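PDB 4RAJ: heme oxygenase from Chlamydomonas reinhardtii, which probably catalyses the oxygen-dependent opening of heme to biliverdin, with release of iron and carbon monoxide. Local coordinates for residues G92-Y106 with F166-Y179. Sequence-based numbering, arbitrary orientation.
Sequences GLYRAPGFKQDVQHY and FQLPDDVGTAAFDY
In this all-helical heme oxygenase fold, the loop joining helices 155-165 and 184-200 runs along helix 96-107 and the residues just before it, and side chains reaching across from Asp102, Arg95 and Tyr106 meet its backbone amides and carbonyls. The Asp102 carboxylate takes two successive amides: OD1 accepts from Ala175 N at 2.8 Å on its syn lone pair, whereas Ala176 N reaches OD2 from above the carboxylate plane, 51° out of it. Two waters complete the grip, one joining OD1 to Gly173 N, the other donating to both OD2 and Gly173 O.

Closest approach of the backbones is at Gly98, whose CA lies 4.1 Å from Ala176 CA and makes a CA-H...O contact with Ala175 O at 3.5 Å. The Ala176 methyl sits over the centre of the Phe99 ring, a CH-pi contact 3.7 Å from its centroid. Just before the helix, Arg95, its chain bent at chi2 and chi3, turns its guanidinium flat onto Tyr179, planes 9° apart, a stacked cation-pi contact. Met151 of helix 140-151 touches Arg95, Phe99 and Tyr179, tying this end to the helical body of the fold. At the guanidinium edge, NH1 and NH2 both donate to Asp178 O, and NH1 also bonds Ala176 O at 2.9 Å from above that carbonyl's plane. Gly92 O and Leu93 O accept from NH2 and NE, so bonds on all three nitrogens fix the group's rotation.

At the far end Tyr106 OH donates to Gly173 O (2.8 Å), while Val172 CG1 makes a CH-pi contact over one face of His105, off-centre toward the rim, 3.5 Å from the ring centroid. Phe166, whose ring meets Tyr106 obliquely, packs edge-to-face with Tyr53, linking this end to helix 50-76.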
# COMPACT_ATOMS: atom_id res chain seq x y z
N GLY A 92 -0.01 13.77 -2.65
CA GLY A 92 1.00 13.25 -1.75
C GLY A 92 0.77 11.83 -1.26
O GLY A 92 1.64 11.24 -0.62
N LEU A 93 -0.41 11.27 -1.52
CA LEU A 93 -0.69 9.92 -1.05
C LEU A 93 0.19 8.87 -1.71
O LEU A 93 0.52 7.86 -1.07
CB LEU A 93 -2.15 9.55 -1.31
CG LEU A 93 -3.21 9.58 -0.20
CD1 LEU A 93 -4.44 8.83 -0.68
CD2 LEU A 93 -2.72 9.02 1.12
N TYR A 94 0.51 9.08 -2.99
CA TYR A 94 1.20 8.06 -3.78
C TYR A 94 2.56 7.69 -3.17
O TYR A 94 3.28 8.56 -2.67
CB TYR A 94 1.41 8.54 -5.22
CG TYR A 94 0.23 8.35 -6.16
CD1 TYR A 94 -1.07 8.20 -5.67
CD2 TYR A 94 0.42 8.31 -7.54
CE1 TYR A 94 -2.15 8.03 -6.54
CE2 TYR A 94 -0.65 8.14 -8.41
CZ TYR A 94 -1.93 8.00 -7.91
OH TYR A 94 -2.99 7.83 -8.80
N ARG A 95 2.89 6.40 -3.25
CA ARG A 95 4.04 5.81 -2.57
C ARG A 95 5.10 5.21 -3.50
O ARG A 95 6.22 4.99 -3.05
CB ARG A 95 3.58 4.68 -1.62
CG ARG A 95 2.69 5.09 -0.45
CD ARG A 95 3.48 5.97 0.54
NE ARG A 95 3.39 7.39 0.19
CZ ARG A 95 4.20 8.34 0.68
NH1 ARG A 95 5.16 8.02 1.53
NH2 ARG A 95 4.05 9.61 0.30
N ALA A 96 4.76 4.88 -4.74
CA ALA A 96 5.73 4.11 -5.56
C ALA A 96 7.07 4.86 -5.75
O ALA A 96 8.14 4.24 -5.68
CB ALA A 96 5.13 3.74 -6.92
N PRO A 97 7.03 6.19 -5.96
CA PRO A 97 8.35 6.83 -6.07
C PRO A 97 9.17 6.78 -4.78
O PRO A 97 10.38 6.59 -4.87
CB PRO A 97 8.00 8.28 -6.42
CG PRO A 97 6.68 8.18 -7.11
CD PRO A 97 5.95 7.11 -6.35
N GLY A 98 8.52 6.93 -3.63
CA GLY A 98 9.19 6.76 -2.35
C GLY A 98 9.78 5.36 -2.15
O GLY A 98 10.93 5.21 -1.69
N PHE A 99 9.02 4.34 -2.49
CA PHE A 99 9.55 2.97 -2.43
C PHE A 99 10.74 2.79 -3.35
O PHE A 99 11.74 2.19 -3.00
CB PHE A 99 8.48 1.93 -2.80
CG PHE A 99 7.60 1.52 -1.65
CD1 PHE A 99 6.45 2.25 -1.35
CD2 PHE A 99 7.90 0.39 -0.88
CE1 PHE A 99 5.64 1.88 -0.31
CE2 PHE A 99 7.10 0.01 0.16
CZ PHE A 99 5.96 0.76 0.45
N LYS A 100 10.64 3.32 -4.56
CA LYS A 100 11.73 3.15 -5.51
C LYS A 100 12.99 3.85 -5.00
O LYS A 100 14.08 3.31 -5.11
CB LYS A 100 11.35 3.69 -6.89
CG LYS A 100 12.25 3.16 -8.00
CD LYS A 100 12.08 3.91 -9.31
CE LYS A 100 12.70 3.13 -10.45
NZ LYS A 100 12.76 3.94 -11.70
N GLN A 101 12.83 5.04 -4.42
CA GLN A 101 13.98 5.74 -3.84
C GLN A 101 14.68 4.90 -2.77
O GLN A 101 15.91 4.81 -2.74
CB GLN A 101 13.54 7.09 -3.24
CG GLN A 101 13.31 8.15 -4.29
CD GLN A 101 12.56 9.35 -3.74
OE1 GLN A 101 12.84 9.82 -2.64
NE2 GLN A 101 11.59 9.85 -4.51
N ASP A 102 13.89 4.31 -1.88
CA ASP A 102 14.46 3.48 -0.82
C ASP A 102 15.16 2.25 -1.38
O ASP A 102 16.28 1.91 -0.97
CB ASP A 102 13.37 3.06 0.17
CG ASP A 102 12.96 4.18 1.09
OD1 ASP A 102 13.66 5.23 1.12
OD2 ASP A 102 11.94 4.00 1.80
N VAL A 103 14.51 1.57 -2.31
CA VAL A 103 15.11 0.38 -2.90
C VAL A 103 16.45 0.71 -3.59
O VAL A 103 17.43 -0.02 -3.43
CB VAL A 103 14.14 -0.29 -3.90
CG1 VAL A 103 14.84 -1.35 -4.75
CG2 VAL A 103 12.95 -0.91 -3.14
N GLN A 104 16.49 1.81 -4.34
CA GLN A 104 17.76 2.19 -4.97
C GLN A 104 18.78 2.58 -3.91
O GLN A 104 19.97 2.22 -4.02
CB GLN A 104 17.55 3.34 -5.97
CG GLN A 104 16.75 2.89 -7.20
CD GLN A 104 16.71 3.96 -8.30
OE1 GLN A 104 15.66 4.55 -8.58
NE2 GLN A 104 17.86 4.20 -8.92
N HIS A 105 18.34 3.26 -2.86
CA HIS A 105 19.26 3.64 -1.79
C HIS A 105 19.95 2.44 -1.14
O HIS A 105 21.18 2.40 -0.99
CB HIS A 105 18.55 4.45 -0.69
CG HIS A 105 19.46 4.77 0.45
ND1 HIS A 105 19.37 4.16 1.68
CD2 HIS A 105 20.53 5.59 0.52
CE1 HIS A 105 20.33 4.61 2.47
NE2 HIS A 105 21.04 5.49 1.80
N TYR A 106 19.16 1.45 -0.75
CA TYR A 106 19.73 0.32 -0.02
C TYR A 106 20.51 -0.63 -0.90
O TYR A 106 21.55 -1.14 -0.49
CB TYR A 106 18.62 -0.44 0.71
CG TYR A 106 18.04 0.30 1.88
CD1 TYR A 106 18.78 0.47 3.05
CD2 TYR A 106 16.75 0.84 1.83
CE1 TYR A 106 18.26 1.14 4.13
CE2 TYR A 106 16.23 1.53 2.92
CZ TYR A 106 17.00 1.67 4.07
OH TYR A 106 16.51 2.34 5.18
N PHE A 166 19.17 1.13 11.35
CA PHE A 166 20.09 1.32 10.24
C PHE A 166 20.87 2.62 10.37
O PHE A 166 21.66 2.95 9.49
CB PHE A 166 19.35 1.32 8.91
CG PHE A 166 18.69 0.01 8.58
CD1 PHE A 166 19.26 -1.19 8.99
CD2 PHE A 166 17.51 -0.02 7.85
CE1 PHE A 166 18.66 -2.40 8.68
CE2 PHE A 166 16.90 -1.23 7.55
CZ PHE A 166 17.48 -2.43 7.97
N GLN A 167 20.63 3.35 11.45
CA GLN A 167 21.29 4.63 11.72
C GLN A 167 21.21 5.58 10.53
O GLN A 167 22.22 6.10 10.06
CB GLN A 167 22.75 4.40 12.11
CG GLN A 167 22.90 3.62 13.39
CD GLN A 167 24.36 3.39 13.74
OE1 GLN A 167 25.20 4.27 13.56
NE2 GLN A 167 24.66 2.20 14.23
N LEU A 168 19.99 5.79 10.05
CA LEU A 168 19.78 6.60 8.85
C LEU A 168 19.84 8.09 9.12
O LEU A 168 19.34 8.56 10.14
CB LEU A 168 18.42 6.26 8.24
CG LEU A 168 18.17 4.80 7.85
CD1 LEU A 168 16.71 4.64 7.43
CD2 LEU A 168 19.11 4.37 6.74
N PRO A 169 20.43 8.85 8.17
CA PRO A 169 20.24 10.31 8.13
C PRO A 169 18.75 10.66 8.10
O PRO A 169 17.93 9.84 7.69
CB PRO A 169 20.93 10.73 6.83
CG PRO A 169 21.85 9.61 6.50
CD PRO A 169 21.24 8.36 7.05
N ASP A 170 18.39 11.87 8.50
CA ASP A 170 16.98 12.19 8.65
C ASP A 170 16.23 12.29 7.32
O ASP A 170 15.00 12.28 7.31
CB ASP A 170 16.83 13.50 9.43
CG ASP A 170 15.53 13.56 10.23
OD1 ASP A 170 14.90 12.49 10.40
OD2 ASP A 170 15.15 14.66 10.69
N ASP A 171 16.96 12.37 6.21
CA ASP A 171 16.34 12.62 4.90
C ASP A 171 16.61 11.52 3.87
O ASP A 171 16.41 11.73 2.67
CB ASP A 171 16.82 13.96 4.35
CG ASP A 171 18.33 14.03 4.26
OD1 ASP A 171 19.01 13.41 5.10
OD2 ASP A 171 18.84 14.70 3.33
N VAL A 172 17.09 10.37 4.34
CA VAL A 172 17.39 9.25 3.45
C VAL A 172 16.92 7.93 4.06
O VAL A 172 16.98 7.76 5.29
CB VAL A 172 18.91 9.13 3.17
CG1 VAL A 172 19.15 8.22 2.00
CG2 VAL A 172 19.53 10.49 2.91
N GLY A 173 16.45 7.01 3.22
CA GLY A 173 16.21 5.65 3.70
C GLY A 173 14.81 5.29 4.14
O GLY A 173 14.52 4.11 4.34
N THR A 174 13.94 6.29 4.31
CA THR A 174 12.55 5.99 4.64
C THR A 174 11.58 6.74 3.75
O THR A 174 10.50 7.13 4.20
CB THR A 174 12.22 6.31 6.13
OG1 THR A 174 12.33 7.73 6.37
CG2 THR A 174 13.17 5.55 7.08
N ALA A 175 11.96 6.94 2.49
CA ALA A 175 11.12 7.71 1.57
C ALA A 175 9.77 7.04 1.32
O ALA A 175 8.78 7.71 1.03
CB ALA A 175 11.85 7.96 0.25
N ALA A 176 9.73 5.71 1.44
CA ALA A 176 8.48 4.96 1.32
C ALA A 176 7.44 5.43 2.34
O ALA A 176 6.23 5.35 2.09
CB ALA A 176 8.73 3.46 1.48
N PHE A 177 7.93 5.90 3.48
CA PHE A 177 7.09 6.29 4.61
C PHE A 177 7.09 7.80 4.89
O PHE A 177 6.54 8.25 5.90
CB PHE A 177 7.55 5.54 5.86
CG PHE A 177 7.65 4.05 5.66
CD1 PHE A 177 6.50 3.28 5.59
CD2 PHE A 177 8.88 3.43 5.53
CE1 PHE A 177 6.59 1.91 5.39
CE2 PHE A 177 8.98 2.06 5.34
CZ PHE A 177 7.84 1.30 5.27
N ASP A 178 7.71 8.58 4.02
CA ASP A 178 7.82 10.03 4.24
C ASP A 178 6.68 10.82 3.59
O ASP A 178 6.19 10.46 2.51
CB ASP A 178 9.15 10.57 3.72
CG ASP A 178 10.35 10.09 4.53
OD1 ASP A 178 10.20 9.59 5.67
OD2 ASP A 178 11.47 10.20 3.99
N TYR A 179 6.27 11.89 4.26
CA TYR A 179 5.25 12.80 3.75
C TYR A 179 5.73 14.22 3.94
O TYR A 179 5.35 14.90 4.88
CB TYR A 179 3.91 12.57 4.48
CG TYR A 179 3.36 11.18 4.20
CD1 TYR A 179 3.81 10.08 4.94
CD2 TYR A 179 2.42 10.96 3.20
CE1 TYR A 179 3.34 8.79 4.68
CE2 TYR A 179 1.94 9.67 2.94
CZ TYR A 179 2.41 8.60 3.68
OH TYR A 179 1.96 7.31 3.43
O HOH W 1 0.22 6.99 1.56
O HOH W 2 12.46 2.46 4.09
O HOH W 3 15.75 6.89 0.49